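Local coordinates for protein aminoglycoside phosphotransferase (Streptomyces rimosus, PDB 6FUC) that probably transfers a phosphate group from ATP to the 3''-hydroxyl of streptomycin, a kinase-like reaction that inactivates the antibiotic, at residues T5-L10 with A42-A47; A51-E56 with L74-G79. All coordinates share one frame; numbering follows the deposited sequence. Where two conformers were deposited one is given.

Contact 1. Residues T5-L10 with A42-A47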
loop_
_atom_site.group_PDB
_atom_site.type_symbol
_atom_site.label_atom_id
_atom_site.label_comp_id
_atom_site.label_asym_id
_atom_site.label_seq_id
_atom_site.Cartn_x
_atom_site.Cartn_y
_atom_site.Cartn_z
ATOM N N THR A 5 -17.484 -19.250 0.744
ATOM C CA THR A 5 -18.864 -19.335 0.341
ATOM C C THR A 5 -19.650 -18.069 0.678
ATOM O O THR A 5 -20.398 -17.610 -0.193
ATOM C CB THR A 5 -19.461 -20.681 0.713
ATOM O OG1 THR A 5 -18.714 -21.763 0.066
ATOM C CG2 THR A 5 -20.942 -20.769 0.265
ATOM N N ALA A 6 -19.494 -17.526 1.887
ATOM C CA ALA A 6 -20.187 -16.300 2.229
ATOM C C ALA A 6 -19.759 -15.162 1.282
ATOM O O ALA A 6 -20.611 -14.363 0.849
ATOM C CB ALA A 6 -19.916 -15.905 3.669
ATOM N N PHE A 7 -18.471 -15.085 0.941
ATOM C CA PHE A 7 -17.995 -13.998 0.109
ATOM C C PHE A 7 -18.520 -14.133 -1.313
ATOM O O PHE A 7 -19.004 -13.165 -1.902
ATOM C CB PHE A 7 -16.497 -13.977 0.150
ATOM C CG PHE A 7 -15.888 -13.594 1.490
ATOM C CD1 PHE A 7 -16.618 -12.982 2.499
ATOM C CD2 PHE A 7 -14.562 -13.877 1.708
ATOM C CE1 PHE A 7 -15.996 -12.619 3.671
ATOM C CE2 PHE A 7 -13.909 -13.490 2.864
ATOM C CZ PHE A 7 -14.676 -12.896 3.858
ATOM N N LEU A 8 -18.506 -15.350 -1.825
ATOM C CA LEU A 8 -18.990 -15.548 -3.166
ATOM C C LEU A 8 -20.529 -15.267 -3.219
ATOM O O LEU A 8 -21.040 -14.769 -4.220
ATOM C CB LEU A 8 -18.664 -16.957 -3.698
ATOM C CG LEU A 8 -17.165 -17.101 -4.103
ATOM C CD1 LEU A 8 -16.770 -18.576 -4.232
ATOM C CD2 LEU A 8 -16.877 -16.359 -5.396
ATOM N N THR A 9 -21.251 -15.490 -2.133
ATOM C CA THR A 9 -22.671 -15.142 -2.087
ATOM C C THR A 9 -22.880 -13.642 -2.307
ATOM O O THR A 9 -23.732 -13.232 -3.065
ATOM C CB THR A 9 -23.308 -15.639 -0.808
ATOM O OG1 THR A 9 -23.168 -17.079 -0.759
ATOM C CG2 THR A 9 -24.705 -15.356 -0.753
ATOM N N LEU A 10 -22.081 -12.849 -1.623
ATOM C CA LEU A 10 -22.141 -11.417 -1.814
ATOM C C LEU A 10 -21.856 -11.064 -3.257
ATOM O O LEU A 10 -22.518 -10.196 -3.831
ATOM C CB LEU A 10 -21.142 -10.626 -0.918
ATOM C CG LEU A 10 -21.407 -10.672 0.579
ATOM C CD1 LEU A 10 -20.275 -10.076 1.348
ATOM C CD2 LEU A 10 -22.683 -9.891 0.856
ATOM N N ALA A 42 -12.707 -7.652 -6.466
ATOM C CA ALA A 42 -13.521 -7.562 -5.249
ATOM C C ALA A 42 -12.663 -7.902 -4.033
ATOM O O ALA A 42 -11.926 -8.906 -4.061
ATOM C CB ALA A 42 -14.735 -8.407 -5.272
ATOM N N LYS A 43 -12.780 -7.153 -2.984
ATOM C CA LYS A 43 -12.134 -7.481 -1.737
ATOM C C LYS A 43 -13.201 -7.707 -0.732
ATOM O O LYS A 43 -14.116 -6.875 -0.591
ATOM C CB LYS A 43 -11.230 -6.330 -1.309
ATOM C CG LYS A 43 -10.453 -6.536 -0.077
ATOM C CD LYS A 43 -9.362 -5.475 0.071
ATOM C CE LYS A 43 -8.804 -5.609 1.497
ATOM N NZ LYS A 43 -7.790 -4.526 1.686
ATOM N N CYS A 44 -13.154 -8.857 -0.053
ATOM C CA CYS A 44 -14.155 -9.176 0.936
ATOM C C CYS A 44 -13.536 -9.435 2.271
ATOM O O CYS A 44 -12.413 -9.988 2.340
ATOM C CB CYS A 44 -14.948 -10.419 0.546
ATOM S SG CYS A 44 -15.831 -10.299 -1.033
ATOM N N VAL A 45 -14.266 -9.111 3.328
ATOM C CA VAL A 45 -13.770 -9.226 4.685
ATOM C C VAL A 45 -14.866 -9.742 5.588
ATOM O O VAL A 45 -16.086 -9.562 5.316
ATOM C CB VAL A 45 -13.228 -7.859 5.238
ATOM C CG1 VAL A 45 -12.120 -7.319 4.342
ATOM C CG2 VAL A 45 -14.356 -6.844 5.481
ATOM N N PRO A 46 -14.472 -10.384 6.683
ATOM C CA PRO A 46 -15.486 -10.814 7.604
ATOM C C PRO A 46 -16.071 -9.672 8.418
ATOM O O PRO A 46 -15.621 -8.545 8.357
ATOM C CB PRO A 46 -14.762 -11.840 8.495
ATOM C CG PRO A 46 -13.340 -11.672 8.255
ATOM C CD PRO A 46 -13.134 -10.899 7.005
ATOM N N ALA A 47 -17.109 -9.977 9.182
ATOM C CA ALA A 47 -17.891 -8.969 9.895
ATOM C C ALA A 47 -17.019 -8.033 10.730
ATOM O O ALA A 47 -17.218 -6.819 10.711
ATOM C CB ALA A 47 -18.964 -9.647 10.765
#
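The ring of F7 lies flat against C44, whose CB sits over one face of it, 3.6 Å from the ring centroid and 15° off the ring normal. The closest pair is F7 CG and C44 CB at 3.4 Å, so the methylene rests nearer the root of the ring than its far end, and the interaction is a CH-pi contact. The sulfur continues past that root: C44 SG is 3.9 Å from F7 CB and 4.8 Å from the ring centroid, an oblique sulfur-aromatic approach. At the far end of the ring the partners change from side chain to backbone. F7 CE1 comes within 3.5 Å of the carbonyl oxygen V45 O, while P46 meets the ring edge near its plane, with F7 CZ 3.8 Å from P46 N. The phenyl group thus runs along the backbone from C44 to P46.

Both principal side chains leave their backbones in the same way. F7 CG is anti to its own carbonyl carbon (chi1 -68°), and C44 SG has the equivalent placement (chi1 -60°), which carries the thiol back toward F7 CB while CB stays over the ring.

Farther out, A31 and F33 of strand 31-34 also touch the F7 side chain, and L11 of helix 4-12 touches C44. Through these side chains helix 4-12 packs on one face of the five-stranded antiparallel sheet of the N-terminal lobe, the lobe characteristic of the kinase-like fold. Strand 40-45 is held between its neighbours by backbone hydrogen bonds, C44 to A31 and K43 to L85.

No hydrogen bond crosses between 5-10 and 42-47; the join rests on dispersion, with the CH-pi contact over the ring face and backbone and proline atoms round its far end, which implies apolar cohesion without directional bonds.

Contact 2. Residues A51-E56 with L74-G79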
loop_
_atom_site.group_PDB
_atom_site.type_symbol
_atom_site.label_atom_id
_atom_site.label_comp_id
_atom_site.label_asym_id
_atom_site.label_seq_id
_atom_site.Cartn_x
_atom_site.Cartn_y
_atom_site.Cartn_z
ATOM N N ALA A 51 -15.314 -2.249 9.076
ATOM C CA ALA A 51 -14.970 -0.822 9.149
ATOM C C ALA A 51 -13.700 -0.545 8.368
ATOM O O ALA A 51 -13.626 0.501 7.736
ATOM C CB ALA A 51 -14.832 -0.393 10.598
ATOM N N ALA A 52 -12.718 -1.441 8.397
ATOM C CA ALA A 52 -11.474 -1.230 7.608
ATOM C C ALA A 52 -11.787 -1.263 6.114
ATOM O O ALA A 52 -11.216 -0.497 5.340
ATOM C CB ALA A 52 -10.450 -2.298 7.927
ATOM N N LEU A 53 -12.735 -2.136 5.693
ATOM C CA LEU A 53 -13.045 -2.184 4.236
ATOM C C LEU A 53 -13.862 -0.907 3.840
ATOM O O LEU A 53 -13.667 -0.399 2.757
ATOM C CB LEU A 53 -13.747 -3.459 3.903
ATOM C CG LEU A 53 -13.803 -3.762 2.419
ATOM C CD1 LEU A 53 -12.437 -4.013 1.805
ATOM C CD2 LEU A 53 -14.800 -4.882 2.125
ATOM N N GLU A 54 -14.782 -0.481 4.709
ATOM C CA GLU A 54 -15.505 0.748 4.433
ATOM C C GLU A 54 -14.528 1.927 4.309
ATOM O O GLU A 54 -14.708 2.808 3.469
ATOM C CB GLU A 54 -16.530 1.036 5.495
ATOM C CG GLU A 54 -17.567 2.038 5.066
ATOM C CD GLU A 54 -18.670 2.167 6.086
ATOM O OE1 GLU A 54 -19.035 1.175 6.797
ATOM O OE2 GLU A 54 -19.233 3.267 6.189
ATOM N N ALA A 55 -13.539 1.931 5.191
ATOM C CA ALA A 55 -12.445 2.928 5.123
ATOM C C ALA A 55 -11.726 2.935 3.771
ATOM O O ALA A 55 -11.432 4.000 3.217
ATOM C CB ALA A 55 -11.443 2.706 6.282
ATOM N N GLU A 56 -11.464 1.736 3.255
ATOM C CA GLU A 56 -10.862 1.608 1.942
ATOM C C GLU A 56 -11.800 2.116 0.855
ATOM O O GLU A 56 -11.365 2.838 -0.047
ATOM C CB GLU A 56 -10.437 0.148 1.705
ATOM C CG GLU A 56 -9.822 -0.036 0.343
ATOM C CD GLU A 56 -9.137 -1.383 0.141
ATOM O OE1 GLU A 56 -8.814 -2.044 1.163
ATOM O OE2 GLU A 56 -8.858 -1.699 -1.037
ATOM N N LEU A 74 -17.209 0.199 -7.788
ATOM C CA LEU A 74 -18.341 -0.254 -8.598
ATOM C C LEU A 74 -19.503 -0.680 -7.728
ATOM O O LEU A 74 -20.644 -0.572 -8.179
ATOM C CB LEU A 74 -17.881 -1.402 -9.507
ATOM C CG LEU A 74 -16.777 -1.004 -10.518
ATOM C CD1 LEU A 74 -16.326 -2.179 -11.323
ATOM C CD2 LEU A 74 -17.231 0.121 -11.420
ATOM N N ASP A 75 -19.251 -1.250 -6.551
ATOM C CA ASP A 75 -20.359 -1.613 -5.653
ATOM C C ASP A 75 -19.784 -1.817 -4.246
ATOM O O ASP A 75 -18.588 -2.023 -4.061
ATOM C CB ASP A 75 -21.142 -2.817 -6.138
ATOM C CG ASP A 75 -22.615 -2.841 -5.672
ATOM O OD1 ASP A 75 -23.041 -1.916 -4.936
ATOM O OD2 ASP A 75 -23.299 -3.834 -6.040
ATOM N N TRP A 76 -20.708 -1.820 -3.293
ATOM C CA TRP A 76 -20.447 -2.045 -1.883
ATOM C C TRP A 76 -21.582 -2.900 -1.344
ATOM O O TRP A 76 -22.737 -2.499 -1.531
ATOM C CB TRP A 76 -20.398 -0.675 -1.140
ATOM C CG TRP A 76 -20.418 -0.825 0.354
ATOM C CD1 TRP A 76 -21.430 -0.522 1.203
ATOM C CD2 TRP A 76 -19.320 -1.260 1.172
ATOM N NE1 TRP A 76 -21.055 -0.774 2.497
ATOM C CE2 TRP A 76 -19.774 -1.255 2.496
ATOM C CE3 TRP A 76 -17.981 -1.659 0.923
ATOM C CZ2 TRP A 76 -18.931 -1.566 3.560
ATOM C CZ3 TRP A 76 -17.194 -1.990 1.970
ATOM C CH2 TRP A 76 -17.666 -1.955 3.254
ATOM N N ARG A 77 -21.261 -4.051 -0.802
ATOM C CA ARG A 77 -22.261 -5.059 -0.461
ATOM C C ARG A 77 -21.995 -5.544 0.945
ATOM O O ARG A 77 -20.829 -5.804 1.296
ATOM C CB ARG A 77 -22.183 -6.208 -1.463
ATOM C CG ARG A 77 -22.497 -5.769 -2.874
ATOM C CD ARG A 77 -22.544 -6.925 -3.844
ATOM N NE ARG A 77 -22.751 -6.423 -5.186
ATOM C CZ ARG A 77 -22.707 -7.144 -6.279
ATOM N NH1 ARG A 77 -22.535 -8.463 -6.210
ATOM N NH2 ARG A 77 -22.844 -6.575 -7.428
ATOM N N VAL A 78 -23.063 -5.685 1.738
ATOM C CA VAL A 78 -22.896 -6.065 3.117
ATOM C C VAL A 78 -23.908 -7.133 3.473
ATOM O O VAL A 78 -25.024 -7.197 2.950
ATOM C CB VAL A 78 -23.076 -4.890 4.092
ATOM C CG1 VAL A 78 -22.050 -3.855 3.789
ATOM C CG2 VAL A 78 -24.461 -4.261 4.056
ATOM N N GLY A 79 -23.529 -8.048 4.366
ATOM C CA GLY A 79 -24.466 -8.975 4.968
ATOM C C GLY A 79 -23.953 -9.437 6.304
ATOM O O GLY A 79 -22.982 -8.927 6.802
#
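Van der Waals contacts centre on the six-membered part of the W76 indole, which reaches helix 50-63 at L53 and E54. L53 arrives at the ring edge: its CG lies in the indole plane, and L53 CD2 is 3.8 Å from W76 CZ3. The two side chains run past one another in opposite senses. E54 contributes the root of its side chain and its backbone, with E54 CB 3.9 Å and E54 N 3.6 Å from W76 CH2. Beyond this, the E54 chain crosses the indole at about a right angle. W76 CG stands anti to the backbone N (chi1 168°), a setting that brings the end of the indole to the helix although the residue's first side-chain bond does not aim there.

The helix belongs to the N-terminal lobe of the kinase-like fold and probably corresponds to helix C of protein kinases, since E56 on it pairs with K43 in a salt bridge, as the conserved Lys-Glu pair does in that fold; strand 73-79 is an outermost strand of the lobe's sheet. A classic beta bulge, in which L74 and D75 both face L86, interrupts its regular pairing with strand 82-88.

Among the charged interactions, R57 adds a cation-pi contact to the indole. On the strand, R77 grips D75 side-on, both nitrogens converging on one oxygen: R77 NE is 2.8 Å from D75 OD2, and R77 NH2 is 3.1 Å from that same D75 OD2. The oxygen lies in the guanidinium plane, yet NE meets it from above the carboxylate plane, whereas D75 OD2 offers NH2 its anti lone pair. D75 OD1 accepts a weak bond from W76 N. R77 also bridges to D14.

Overall arrangement
From the N terminus, after helix 4-12 the chain runs through strands 21-22 and 31-34 to strand 40-45, and contact 1 closes this 31-residue loop by bringing 42-47 back to 5-10. The chain then enters helix 50-63, and contact 2 closes a second, shorter loop when strand 73-79 returns to 51-56. The loops neither nest nor cross; they follow in series, their centres about 10 Å apart. Two polar links join them: K43 NZ to E56 OE1, a 2.7 Å salt bridge, and L10 O to R77 NH1, a probable hydrogen bond. With L53 packing on K43 and V45, the two contacts tie helices 4-12 and 50-63 to one antiparallel sheet.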